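Local atomic coordinates of mutT/nudix family protein (PDB entry 3I9X), a protein that probably acts as a Nudix-family hydrolase of unestablished substrate, this chain being the part of it that carries the Nudix domain. Residues S81-Q84 against A85-E89; P128-A131 against L132-R135. All coordinates share one frame; numbering follows the deposited sequence.

Interaction 1 (S81-Q84 against A85-E89); sequences SAEQ and AAERE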
ATOM      1  N   SER A  81      -7.610   6.877  -7.449  1.00 49.02           N
ATOM      2  CA  SER A  81      -6.655   6.303  -6.517  1.00 48.21           C
ATOM      3  C   SER A  81      -7.396   5.921  -5.241  1.00 47.09           C
ATOM      4  O   SER A  81      -8.531   6.393  -4.995  1.00 45.31           O
ATOM      5  CB  SER A  81      -5.575   7.320  -6.201  1.00 48.23           C
ATOM      6  OG  SER A  81      -6.136   8.384  -5.465  1.00 48.42           O
ATOM      7  N   ALA A  82      -6.774   5.050  -4.441  1.00 46.13           N
ATOM      8  CA  ALA A  82      -7.362   4.630  -3.179  1.00 45.30           C
ATOM      9  C   ALA A  82      -7.567   5.851  -2.255  1.00 45.28           C
ATOM     10  O   ALA A  82      -8.538   5.900  -1.515  1.00 44.20           O
ATOM     11  CB  ALA A  82      -6.517   3.548  -2.499  1.00 44.33           C
ATOM     12  N   GLU A  83      -6.649   6.801  -2.325  1.00 46.86           N
ATOM     13  CA  GLU A  83      -6.733   8.097  -1.654  1.00 49.29           C
ATOM     14  C   GLU A  83      -7.966   8.892  -2.041  1.00 50.21           C
ATOM     15  O   GLU A  83      -8.655   9.436  -1.175  1.00 50.16           O
ATOM     16  CB  GLU A  83      -5.509   8.928  -1.985  1.00 50.58           C
ATOM     17  CG  GLU A  83      -5.483  10.294  -1.281  1.00 56.11           C
ATOM     18  CD  GLU A  83      -4.075  10.899  -1.159  1.00 62.47           C
ATOM     19  OE1 GLU A  83      -3.500  10.833  -0.045  1.00 67.24           O
ATOM     20  OE2 GLU A  83      -3.552  11.448  -2.166  1.00 67.31           O
ATOM     21  N   GLN A  84      -8.257   8.946  -3.342  1.00 51.45           N
ATOM     22  CA  GLN A  84      -9.433   9.651  -3.805  1.00 52.11           C
ATOM     23  C   GLN A  84     -10.663   8.966  -3.274  1.00 51.74           C
ATOM     24  O   GLN A  84     -11.556   9.625  -2.771  1.00 52.11           O
ATOM     25  CB  GLN A  84      -9.450   9.794  -5.341  1.00 52.61           C
ATOM     26  CG  GLN A  84      -8.682  11.030  -5.817  1.00 54.28           C
ATOM     27  CD  GLN A  84      -7.975  10.877  -7.177  1.00 57.38           C
ATOM     28  OE1 GLN A  84      -8.240   9.948  -7.953  1.00 57.75           O
ATOM     29  NE2 GLN A  84      -7.053  11.806  -7.454  1.00 58.49           N
ATOM     30  N   ALA A  85     -10.693   7.640  -3.332  1.00 51.54           N
ATOM     31  CA  ALA A  85     -11.806   6.892  -2.788  1.00 51.45           C
ATOM     32  C   ALA A  85     -11.993   7.075  -1.255  1.00 52.20           C
ATOM     33  O   ALA A  85     -13.134   7.113  -0.770  1.00 52.21           O
ATOM     34  CB  ALA A  85     -11.677   5.435  -3.129  1.00 50.42           C
ATOM     35  N   ALA A  86     -10.893   7.163  -0.511  1.00 52.32           N
ATOM     36  CA  ALA A  86     -10.962   7.416   0.927  1.00 53.10           C
ATOM     37  C   ALA A  86     -11.462   8.836   1.222  1.00 54.00           C
ATOM     38  O   ALA A  86     -12.211   9.024   2.160  1.00 52.90           O
ATOM     39  CB  ALA A  86      -9.588   7.188   1.605  1.00 52.38           C
ATOM     40  N   GLU A  87     -11.020   9.820   0.437  1.00 55.46           N
ATOM     41  CA  GLU A  87     -11.471  11.203   0.624  1.00 57.39           C
ATOM     42  C   GLU A  87     -12.961  11.323   0.405  1.00 57.93           C
ATOM     43  O   GLU A  87     -13.640  12.002   1.182  1.00 57.58           O
ATOM     44  CB  GLU A  87     -10.719  12.185  -0.282  1.00 57.85           C
ATOM     45  CG  GLU A  87      -9.681  12.991   0.456  1.00 60.71           C
ATOM     46  CD  GLU A  87      -8.422  13.249  -0.343  1.00 64.96           C
ATOM     47  OE1 GLU A  87      -7.352  13.295   0.307  1.00 67.49           O
ATOM     48  OE2 GLU A  87      -8.489  13.405  -1.598  1.00 69.48           O
ATOM     49  N   ARG A  88     -13.451  10.649  -0.634  1.00 59.09           N
ATOM     50  CA  ARG A  88     -14.888  10.563  -0.905  1.00 60.28           C
ATOM     51  C   ARG A  88     -15.620   9.859   0.228  1.00 61.01           C
ATOM     52  O   ARG A  88     -16.632  10.387   0.709  1.00 60.77           O
ATOM     53  CB  ARG A  88     -15.230   9.840  -2.243  1.00 60.24           C
ATOM     54  CG  ARG A  88     -16.761   9.599  -2.384  1.00 61.60           C
ATOM     55  CD  ARG A  88     -17.229   8.801  -3.588  1.00 65.04           C
ATOM     56  NE  ARG A  88     -16.761   7.412  -3.561  1.00 67.20           N
ATOM     57  CZ  ARG A  88     -15.746   6.948  -4.280  1.00 65.84           C
ATOM     58  NH1 ARG A  88     -15.089   7.753  -5.089  1.00 66.41           N
ATOM     59  NH2 ARG A  88     -15.383   5.678  -4.174  1.00 66.08           N
ATOM     60  N   GLU A  89     -15.149   8.663   0.616  1.00 61.65           N
ATOM     61  CA  GLU A  89     -15.854   7.869   1.642  1.00 62.66           C
ATOM     62  C   GLU A  89     -15.859   8.584   2.997  1.00 62.56           C
ATOM     63  O   GLU A  89     -16.803   8.453   3.744  1.00 62.83           O
ATOM     64  CB  GLU A  89     -15.334   6.418   1.772  1.00 62.83           C
ATOM     65  CG  GLU A  89     -15.744   5.476   0.597  1.00 64.79           C
ATOM     66  CD  GLU A  89     -17.171   4.881   0.714  1.00 68.36           C
ATOM     67  OE1 GLU A  89     -18.014   5.411   1.491  1.00 71.38           O
ATOM     68  OE2 GLU A  89     -17.453   3.860   0.032  1.00 70.17           O
TER
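S81 and the first turns of helix 82-94 make a local N-terminal capping contact, in which backbone bonds tie S81-Q84 to A85-E89. The cap is reciprocal: Q84 N donates to S81 OG at 3.1 Å, and S81 N donates to Q84 OE1 at 3.2 Å. The second bond is nearly straight at the hydrogen, yet its donor stands 49° above the amide plane. Q84 chi1 of -86° sets CG beside the backbone N, and a bend at chi2 brings the amide back to the cap. From there A85 N donates to S81 O at 3.0 Å, and the three following i to i+4 bonds carry the helix to R88. On the solvent side E83 and E87 run alongside each other, their carboxylate planes 19° apart. No bond joins them: OE1 of E83 and OE1 of E87 are 4.6 Å apart, probably a mild repulsion. The buried side carries the alanines: A82 and A86 both pack on F123, A85 and A86 on S30, while A82 O is hydrogen-bonded to S30 OG. A82 N is hydrogen-bonded to D108 OD2 of the second subunit. R88 turns back to pair with E80, its CB passing 3.7 Å from Q84 O. This capping box opens the helix of the Nudix motif, in which E80, R88 and E89 match signature positions of the family.

Interaction 2 (P128-A131 against L132-R135); sequences PPEA and LEKR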
ATOM      1  N   PRO A 128     -12.303  15.678  14.705  1.00 45.55           N
ATOM      2  CA  PRO A 128     -12.949  16.124  15.917  1.00 46.38           C
ATOM      3  C   PRO A 128     -14.110  15.199  16.246  1.00 47.16           C
ATOM      4  O   PRO A 128     -14.746  14.651  15.341  1.00 47.05           O
ATOM      5  CB  PRO A 128     -13.428  17.560  15.578  1.00 46.92           C
ATOM      6  CG  PRO A 128     -12.530  18.012  14.453  1.00 46.50           C
ATOM      7  CD  PRO A 128     -12.369  16.714  13.650  1.00 45.60           C
ATOM      8  N   PRO A 129     -14.392  15.039  17.540  1.00 48.54           N
ATOM      9  CA  PRO A 129     -15.348  14.024  17.977  1.00 49.51           C
ATOM     10  C   PRO A 129     -16.758  14.260  17.503  1.00 50.81           C
ATOM     11  O   PRO A 129     -17.513  13.298  17.385  1.00 51.11           O
ATOM     12  CB  PRO A 129     -15.256  14.065  19.512  1.00 49.45           C
ATOM     13  CG  PRO A 129     -14.624  15.354  19.842  1.00 49.28           C
ATOM     14  CD  PRO A 129     -13.823  15.813  18.662  1.00 47.65           C
ATOM     15  N   GLU A 130     -17.116  15.510  17.198  1.00 51.97           N
ATOM     16  CA  GLU A 130     -18.518  15.846  16.977  1.00 53.06           C
ATOM     17  C   GLU A 130     -19.138  15.206  15.725  1.00 52.77           C
ATOM     18  O   GLU A 130     -20.236  14.706  15.781  1.00 52.24           O
ATOM     19  CB  GLU A 130     -18.727  17.381  16.981  1.00 54.58           C
ATOM     20  CG  GLU A 130     -18.551  18.057  18.394  1.00 57.50           C
ATOM     21  CD  GLU A 130     -17.087  18.403  18.763  1.00 62.35           C
ATOM     22  OE1 GLU A 130     -16.194  18.373  17.854  1.00 60.98           O
ATOM     23  OE2 GLU A 130     -16.844  18.709  19.981  1.00 63.21           O
ATOM     24  N   ALA A 131     -18.439  15.216  14.597  1.00 52.98           N
ATOM     25  CA  ALA A 131     -18.927  14.528  13.399  1.00 52.82           C
ATOM     26  C   ALA A 131     -19.110  13.014  13.600  1.00 52.18           C
ATOM     27  O   ALA A 131     -20.049  12.425  13.074  1.00 53.20           O
ATOM     28  CB  ALA A 131     -17.975  14.757  12.268  1.00 53.95           C
ATOM     29  N   LEU A 132     -18.212  12.384  14.341  1.00 51.01           N
ATOM     30  CA  LEU A 132     -18.335  10.942  14.607  1.00 50.85           C
ATOM     31  C   LEU A 132     -19.505  10.651  15.545  1.00 51.92           C
ATOM     32  O   LEU A 132     -20.252   9.722  15.308  1.00 50.60           O
ATOM     33  CB  LEU A 132     -17.030  10.367  15.167  1.00 49.29           C
ATOM     34  CG  LEU A 132     -15.793  10.638  14.331  1.00 45.72           C
ATOM     35  CD1 LEU A 132     -14.599   9.738  14.768  1.00 39.35           C
ATOM     36  CD2 LEU A 132     -16.135  10.507  12.839  1.00 39.09           C
ATOM     37  N   GLU A 133     -19.667  11.461  16.593  1.00 54.05           N
ATOM     38  CA  GLU A 133     -20.843  11.358  17.491  1.00 55.66           C
ATOM     39  C   GLU A 133     -22.146  11.538  16.722  1.00 56.82           C
ATOM     40  O   GLU A 133     -23.076  10.777  16.926  1.00 57.00           O
ATOM     41  CB  GLU A 133     -20.749  12.359  18.659  1.00 55.95           C
ATOM     42  CG  GLU A 133     -19.666  12.023  19.697  1.00 56.83           C
ATOM     43  CD  GLU A 133     -19.295  13.190  20.636  1.00 60.72           C
ATOM     44  OE1 GLU A 133     -19.550  14.377  20.304  1.00 59.99           O
ATOM     45  OE2 GLU A 133     -18.705  12.907  21.715  1.00 62.70           O
ATOM     46  N   LYS A 134     -22.203  12.497  15.805  1.00 58.89           N
ATOM     47  CA  LYS A 134     -23.411  12.679  14.963  1.00 60.94           C
ATOM     48  C   LYS A 134     -23.843  11.392  14.262  1.00 61.46           C
ATOM     49  O   LYS A 134     -25.022  10.996  14.337  1.00 61.96           O
ATOM     50  CB  LYS A 134     -23.214  13.776  13.910  1.00 61.64           C
ATOM     51  CG  LYS A 134     -23.559  15.200  14.364  1.00 65.39           C
ATOM     52  CD  LYS A 134     -23.753  16.177  13.159  1.00 69.49           C
ATOM     53  CE  LYS A 134     -25.000  15.821  12.282  1.00 71.99           C
ATOM     54  NZ  LYS A 134     -25.185  16.717  11.078  1.00 71.39           N
ATOM     55  N   ARG A 135     -22.904  10.734  13.578  1.00 61.89           N
ATOM     56  CA  ARG A 135     -23.240   9.509  12.827  1.00 62.23           C
ATOM     57  C   ARG A 135     -23.596   8.347  13.739  1.00 61.49           C
ATOM     58  O   ARG A 135     -24.491   7.575  13.423  1.00 61.14           O
ATOM     59  CB  ARG A 135     -22.107   9.101  11.870  1.00 63.00           C
ATOM     60  CG  ARG A 135     -22.235   9.738  10.505  1.00 66.77           C
ATOM     61  CD  ARG A 135     -23.296   9.032   9.611  1.00 69.78           C
ATOM     62  NE  ARG A 135     -22.785   7.846   8.916  1.00 72.53           N
ATOM     63  CZ  ARG A 135     -23.546   6.921   8.319  1.00 74.90           C
ATOM     64  NH1 ARG A 135     -24.880   7.007   8.329  1.00 74.92           N
ATOM     65  NH2 ARG A 135     -22.968   5.877   7.727  1.00 75.34           N
TER
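E133 folds back over P129 across the first turn of helix 129-137, a local contact in which a proline-led start meets the next four residues. Its firm part is the backbone and the aliphatic stems beside it. E133 N donates to P129 O at 2.9 Å with a nearly straight N-H...O angle of 170°, and K134 N donates to E130 O at 3.0 Å. With CG anti to the carbonyl carbon (chi1 -70°), the E133 stem closes over the same P129 carbonyl, and its CG lies 3.4 Å from P129 O. The extended chain carries the carboxylate back toward the start of the helix; E133 OE1 lies 3.8 Å from E130 CA, and E133 OE2 forms a salt bridge with K38. L132 belongs to this dense part as well; its CB is 3.7 Å from P129 O, while its branched end is buried among L34, T36, V127 and L146. The other side is looser. E130 is exposed, and its OE2 stays 5.1 Å from E133 OE1, so the two acids are neighbours without a direct bond. K134 lays only the start of its chain on the turn, CG 3.6 Å from E130 O, before a bend at chi3 leads the amino group away. Farther along the helix the R135 N to A131 O bond is weak, at 3.4 Å. R135 bends at chi2 and chi3, and its guanidinium is held by E93 and D140. The helix thus lies against strands 27-40 and 144-148 through P129, L132 and E133, touches L96 through A131, and is tied to helix 82-94 by the R135-E93 salt bridge.

Overall arrangement
Interactions 1 and 2 are both opening turns of helices in the Nudix domain, in series along the chain, with centres about 20 Å and nearest atoms about 8 Å apart. Both helices pack on strand 27-40, interaction 1 around residues 28-32 and interaction 2 around 34-36. Interaction 1 is partly buried, with three alanines inward and the second subunit at its cap; interaction 2 is a surface contact with L132 as its one buried residue and no other chain touching it. The side chains of S81 and Q84 satisfy the start of the first helix, whereas prolines lead the second, which sends its charged ends, E133 and R135, to salt bridges outside its segments.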